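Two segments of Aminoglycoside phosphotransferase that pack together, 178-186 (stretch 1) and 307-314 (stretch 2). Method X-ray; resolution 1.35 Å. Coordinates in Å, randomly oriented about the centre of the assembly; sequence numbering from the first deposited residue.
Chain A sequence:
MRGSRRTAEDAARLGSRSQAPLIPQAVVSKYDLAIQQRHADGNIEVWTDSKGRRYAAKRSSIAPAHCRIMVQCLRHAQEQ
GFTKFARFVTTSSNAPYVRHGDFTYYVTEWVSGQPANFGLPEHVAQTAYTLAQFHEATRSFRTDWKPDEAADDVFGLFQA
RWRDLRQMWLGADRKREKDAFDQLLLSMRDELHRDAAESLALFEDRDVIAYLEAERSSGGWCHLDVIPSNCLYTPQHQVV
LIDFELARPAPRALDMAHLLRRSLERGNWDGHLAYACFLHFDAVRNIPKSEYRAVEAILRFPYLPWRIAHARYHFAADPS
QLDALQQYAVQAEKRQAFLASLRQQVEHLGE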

ATOM      1  N   LYS A 178      21.668 -18.889  20.533  1.00 16.00           N
ATOM      2  CA  LYS A 178      21.019 -17.735  19.932  1.00 15.04           C
ATOM      3  C   LYS A 178      21.902 -17.157  18.828  1.00 15.61           C
ATOM      4  O   LYS A 178      23.066 -16.847  19.060  1.00 16.64           O
ATOM      5  N   ASP A 179      21.342 -17.002  17.633  1.00 12.82           N
ATOM      6  CA  ASP A 179      22.071 -16.412  16.524  1.00 12.01           C
ATOM      7  C   ASP A 179      21.990 -14.898  16.621  1.00 11.49           C
ATOM      8  O   ASP A 179      21.427 -14.328  17.590  1.00 12.42           O
ATOM      9  N   ALA A 180      22.602 -14.210  15.674  1.00 12.82           N
ATOM     10  CA  ALA A 180      22.682 -12.755  15.743  1.00 11.21           C
ATOM     11  C   ALA A 180      21.298 -12.122  15.723  1.00 11.09           C
ATOM     12  O   ALA A 180      21.047 -11.152  16.434  1.00 11.64           O
ATOM     13  N   PHE A 181      20.403 -12.657  14.908  1.00 11.43           N
ATOM     14  CA  PHE A 181      19.018 -12.175  14.854  1.00 11.77           C
ATOM     15  C   PHE A 181      18.320 -12.326  16.215  1.00 10.76           C
ATOM     16  O   PHE A 181      17.728 -11.375  16.727  1.00 10.83           O
ATOM     17  N   ASP A 182      18.395 -13.515  16.793  1.00 10.72           N
ATOM     18  CA  ASP A 182      17.764 -13.804  18.079  1.00 11.20           C
ATOM     19  C   ASP A 182      18.236 -12.804  19.100  1.00 11.37           C
ATOM     20  O   ASP A 182      17.429 -12.234  19.836  1.00 11.54           O
ATOM     21  N   GLN A 183      19.547 -12.620  19.191  1.00 11.46           N
ATOM     22  CA  GLN A 183      20.100 -11.726  20.205  1.00 12.15           C
ATOM     23  C   GLN A 183      19.664 -10.282  19.970  1.00 12.43           C
ATOM     24  O   GLN A 183      19.323  -9.553  20.898  1.00 12.83           O
ATOM     25  N   LEU A 184      19.696  -9.823  18.727  1.00 11.62           N
ATOM     26  CA  LEU A 184      19.283  -8.469  18.414  1.00 11.19           C
ATOM     27  C   LEU A 184      17.793  -8.255  18.754  1.00  9.72           C
ATOM     28  O   LEU A 184      17.435  -7.252  19.349  1.00 12.16           O
ATOM     29  N   LEU A 185      16.940  -9.179  18.351  1.00 10.40           N
ATOM     30  CA  LEU A 185      15.515  -9.081  18.698  1.00 10.43           C
ATOM     31  C   LEU A 185      15.331  -9.005  20.232  1.00 11.70           C
ATOM     32  O   LEU A 185      14.600  -8.146  20.735  1.00 11.77           O
ATOM     33  N   LEU A 186      16.032  -9.857  20.966  1.00 11.48           N
ATOM     34  CA  LEU A 186      15.918  -9.835  22.438  1.00 12.94           C
ATOM     35  C   LEU A 186      16.376  -8.508  23.037  1.00 14.40           C
ATOM     36  O   LEU A 186      15.783  -8.030  24.024  1.00 17.00           O
ATOM     37  N   ARG A 307       6.831  -8.207  11.387  1.00  9.97           N
ATOM     38  CA  ARG A 307       6.752  -8.881  10.073  1.00 10.39           C
ATOM     39  C   ARG A 307       7.990  -9.755   9.785  1.00 10.78           C
ATOM     40  O   ARG A 307       7.877 -10.897   9.335  1.00 11.49           O
ATOM     41  N   ILE A 308       9.156  -9.192  10.064  1.00  9.68           N
ATOM     42  CA  ILE A 308      10.423  -9.868   9.849  1.00 12.02           C
ATOM     43  C   ILE A 308      10.561 -11.082  10.789  1.00  9.91           C
ATOM     44  O   ILE A 308      10.914 -12.181  10.374  1.00 10.79           O
ATOM     45  N   ALA A 309      10.247 -10.886  12.082  1.00 10.01           N
ATOM     46  CA  ALA A 309      10.309 -12.025  13.005  1.00 10.45           C
ATOM     47  C   ALA A 309       9.273 -13.107  12.640  1.00  9.91           C
ATOM     48  O   ALA A 309       9.554 -14.305  12.736  1.00 11.01           O
ATOM     49  N   HIS A 310       8.085 -12.684  12.232  1.00  9.12           N
ATOM     50  CA  HIS A 310       7.060 -13.623  11.825  1.00 10.40           C
ATOM     51  C   HIS A 310       7.555 -14.517  10.702  1.00 10.96           C
ATOM     52  O   HIS A 310       7.426 -15.735  10.753  1.00 11.92           O
ATOM     53  N   ALA A 311       8.150 -13.898   9.685  1.00 11.07           N
ATOM     54  CA  ALA A 311       8.729 -14.664   8.573  1.00 11.00           C
ATOM     55  C   ALA A 311       9.793 -15.632   9.079  1.00 10.46           C
ATOM     56  O   ALA A 311       9.804 -16.815   8.725  1.00 12.68           O
ATOM     57  N   ARG A 312      10.675 -15.139   9.937  1.00 10.52           N
ATOM     58  CA  ARG A 312      11.788 -15.955  10.411  1.00 10.88           C
ATOM     59  C   ARG A 312      11.343 -17.209  11.151  1.00 11.24           C
ATOM     60  O   ARG A 312      11.833 -18.302  10.890  1.00 12.45           O
ATOM     61  N   TYR A 313      10.427 -17.024  12.102  1.00 11.58           N
ATOM     62  CA  TYR A 313      10.105 -18.073  13.044  1.00 10.83           C
ATOM     63  C   TYR A 313       8.905 -18.919  12.625  1.00 12.58           C
ATOM     64  O   TYR A 313       8.800 -20.071  13.040  1.00 15.95           O
ATOM     65  N   HIS A 314       7.990 -18.358  11.835  1.00 10.21           N
ATOM     66  CA  HIS A 314       6.875 -19.140  11.309  1.00 12.31           C
ATOM     67  C   HIS A 314       7.197 -19.811   9.982  1.00 13.32           C
ATOM     68  O   HIS A 314       6.670 -20.871   9.688  1.00 13.77           O
TER

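The two helices run at 140° between their N-to-C directions, with axes 12.2 Å apart at closest approach. Along stretch 2, Arg 307 lies out of reach, and the first contact comes from Ile 308 (chi1 m, chi2 t), whose CA-to-CB bond points toward stretch 1. Its CG2 lies 3.6 Å from CE2 of Phe 181, near the plane of that ring and therefore at its edge.

Ala 309 points sideways. Its small CB is 4.3 Å from CZ of Phe 181 and 4.4 Å from CD2 of Leu 185 (chi1 t, chi2 p). The nearest CA pair across the stretches is CA of Ala 309 and CA of Leu 185, 8.3 Å apart.

Arg 312 points toward stretch 1 with chi1 to chi3 all t, an extended chain that passes over Phe 181 (chi1 t). Its CD sits 3.4 Å from the Phe 181 ring centroid, 17° off the normal, a CH-pi contact; farther out, the guanidinium stacks on the same ring, planes at 10°. Asp 179 (chi1 p) meets the guanidinium edge: NH2 of Arg 312 donates to OD2 of Asp 179 at 2.9 Å and 163°, forming a salt bridge. Asp 179 also caps the helix, its OD1 accepting from Asp 182 N at 2.9 Å. Water 1 accepts from NE of Arg 312 (2.9 Å to its O) and donates from that O to OD2 of Asp 179 and OD1 of Asp 182, each 2.7 Å away.

Tyr 313 (chi1 m) starts sideways, but its end comes nearer: OH donates to OD1 of Asp 182 (chi1 m) at 2.6 Å. Its CE2 lies 3.9 Å from both CD2 of Leu 185 and CE1 of Phe 181. Phe 181 thus fits as a knob among Ile 308, Ala 309, Arg 312 and Tyr 313.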

ATOM      1  CB  LYS A 178      20.763 -16.677  21.002  1.00 16.58           C
ATOM      2  CG  LYS A 178      19.708 -17.084  22.003  1.00 21.13           C
ATOM      3  CD  LYS A 178      19.785 -16.211  23.226  1.00 25.24           C
ATOM      4  CE  LYS A 178      18.695 -16.597  24.194  1.00 25.59           C
ATOM      5  NZ  LYS A 178      19.039 -17.811  24.987  1.00 26.37           N
ATOM      6  CB  ASP A 179      21.597 -16.994  15.186  1.00 11.80           C
ATOM      7  CG  ASP A 179      20.162 -16.624  14.808  1.00 12.23           C
ATOM      8  OD1 ASP A 179      19.646 -15.563  15.238  1.00 13.02           O
ATOM      9  OD2 ASP A 179      19.551 -17.395  14.012  1.00 13.19           O
ATOM     10  CB  ALA A 180      23.525 -12.223  14.597  1.00 12.33           C
ATOM     11  CB  PHE A 181      18.214 -12.913  13.780  1.00 10.92           C
ATOM     12  CG  PHE A 181      16.837 -12.350  13.560  1.00 10.55           C
ATOM     13  CD1 PHE A 181      15.823 -12.667  14.443  1.00 10.96           C
ATOM     14  CD2 PHE A 181      16.543 -11.498  12.512  1.00 10.80           C
ATOM     15  CE1 PHE A 181      14.552 -12.159  14.277  1.00 10.66           C
ATOM     16  CE2 PHE A 181      15.274 -10.985  12.344  1.00 10.30           C
ATOM     17  CZ  PHE A 181      14.263 -11.304  13.247  1.00 11.56           C
ATOM     18  CB  ASP A 182      18.164 -15.198  18.549  1.00 11.81           C
ATOM     19  CG  ASP A 182      17.689 -16.324  17.626  1.00 12.44           C
ATOM     20  OD1 ASP A 182      16.608 -16.213  16.998  1.00 12.47           O
ATOM     21  OD2 ASP A 182      18.431 -17.343  17.558  1.00 12.59           O
ATOM     22  CB  GLN A 183      21.627 -11.813  20.239  1.00 13.18           C
ATOM     23  CG  GLN A 183      22.136 -13.178  20.656  1.00 16.31           C
ATOM     24  CD  GLN A 183      23.638 -13.246  20.637  1.00 17.59           C
ATOM     25  OE1 GLN A 183      24.298 -12.516  21.368  1.00 22.71           O
ATOM     26  NE2 GLN A 183      24.193 -14.108  19.795  1.00 18.88           N
ATOM     27  CB  LEU A 184      19.580  -8.153  16.947  1.00 12.32           C
ATOM     28  CG  LEU A 184      19.100  -6.794  16.446  1.00 12.60           C
ATOM     29  CD1 LEU A 184      19.715  -5.639  17.227  1.00 13.52           C
ATOM     30  CD2 LEU A 184      19.421  -6.653  14.970  1.00 12.17           C
ATOM     31  CB  LEU A 185      14.739 -10.268  18.110  1.00 12.12           C
ATOM     32  CG  LEU A 185      13.230 -10.227  18.382  1.00 12.95           C
ATOM     33  CD1 LEU A 185      12.559  -9.094  17.613  1.00 15.92           C
ATOM     34  CD2 LEU A 185      12.615 -11.566  18.023  1.00 13.75           C
ATOM     35  CB  LEU A 186      16.666 -11.017  23.061  1.00 15.36           C
ATOM     36  CG  LEU A 186      15.997 -12.372  22.797  1.00 16.23           C
ATOM     37  CD1 LEU A 186      16.982 -13.504  22.997  1.00 17.22           C
ATOM     38  CD2 LEU A 186      14.762 -12.556  23.672  1.00 19.43           C
ATOM     39  CB  ARG A 307       6.528  -7.858   8.958  1.00 13.80           C
ATOM     40  CG  ARG A 307       6.299  -8.502   7.592  1.00 16.91           C
ATOM     41  CD  ARG A 307       6.256  -7.535   6.407  1.00 24.84           C
ATOM     42  NE  ARG A 307       7.182  -6.407   6.512  1.00 35.11           N
ATOM     43  CZ  ARG A 307       8.370  -6.297   5.909  1.00 40.92           C
ATOM     44  NH1 ARG A 307       8.850  -7.262   5.132  1.00 48.79           N
ATOM     45  NH2 ARG A 307       9.098  -5.202   6.103  1.00 53.26           N
ATOM     46  CB  ILE A 308      11.605  -8.896  10.087  1.00 14.01           C
ATOM     47  CG1 ILE A 308      11.527  -7.690   9.156  1.00 15.02           C
ATOM     48  CG2 ILE A 308      12.939  -9.613   9.977  1.00 14.37           C
ATOM     49  CD1 ILE A 308      12.289  -6.532   9.740  1.00 18.90           C
ATOM     50  CB  ALA A 309      10.115 -11.558  14.441  1.00 12.32           C
ATOM     51  CB  HIS A 310       5.766 -12.922  11.430  1.00 11.03           C
ATOM     52  CG  HIS A 310       4.662 -13.863  11.090  1.00 12.21           C
ATOM     53  ND1 HIS A 310       3.724 -14.279  12.005  1.00 12.88           N
ATOM     54  CD2 HIS A 310       4.365 -14.505   9.934  1.00 13.89           C
ATOM     55  CE1 HIS A 310       2.898 -15.127  11.426  1.00 13.44           C
ATOM     56  NE2 HIS A 310       3.268 -15.292  10.171  1.00 14.47           N
ATOM     57  CB  ALA A 311       9.304 -13.729   7.524  1.00 13.53           C
ATOM     58  CB  ARG A 312      12.740 -15.184  11.304  1.00 11.04           C
ATOM     59  CG  ARG A 312      14.011 -15.942  11.641  1.00 11.49           C
ATOM     60  CD  ARG A 312      15.049 -15.029  12.250  1.00 11.44           C
ATOM     61  NE  ARG A 312      16.381 -15.602  12.336  1.00 10.38           N
ATOM     62  CZ  ARG A 312      17.331 -15.466  11.397  1.00 10.62           C
ATOM     63  NH1 ARG A 312      17.085 -14.818  10.268  1.00 11.14           N
ATOM     64  NH2 ARG A 312      18.510 -16.007  11.628  1.00 11.51           N
ATOM     65  CB  TYR A 313       9.874 -17.454  14.411  1.00 10.46           C
ATOM     66  CG  TYR A 313      11.096 -16.755  14.989  1.00 11.01           C
ATOM     67  CD1 TYR A 313      12.276 -17.441  15.236  1.00 11.12           C
ATOM     68  CD2 TYR A 313      11.045 -15.416  15.351  1.00  9.73           C
ATOM     69  CE1 TYR A 313      13.383 -16.797  15.789  1.00 10.01           C
ATOM     70  CE2 TYR A 313      12.133 -14.780  15.910  1.00 10.01           C
ATOM     71  CZ  TYR A 313      13.299 -15.463  16.142  1.00 10.83           C
ATOM     72  OH  TYR A 313      14.374 -14.829  16.696  1.00 11.73           O
ATOM     73  CB  HIS A 314       5.618 -18.302  11.131  1.00 11.74           C
ATOM     74  CG  HIS A 314       4.982 -17.873  12.415  1.00 11.60           C
ATOM     75  ND1 HIS A 314       3.866 -18.496  12.937  1.00 13.16           N
ATOM     76  CD2 HIS A 314       5.277 -16.852  13.244  1.00 12.28           C
ATOM     77  CE1 HIS A 314       3.523 -17.890  14.056  1.00 12.70           C
ATOM     78  NE2 HIS A 314       4.362 -16.894  14.268  1.00 12.46           N
TER
HETATM   79  O   HOH W   1      16.893 -17.352  14.528  1.00 13.71           O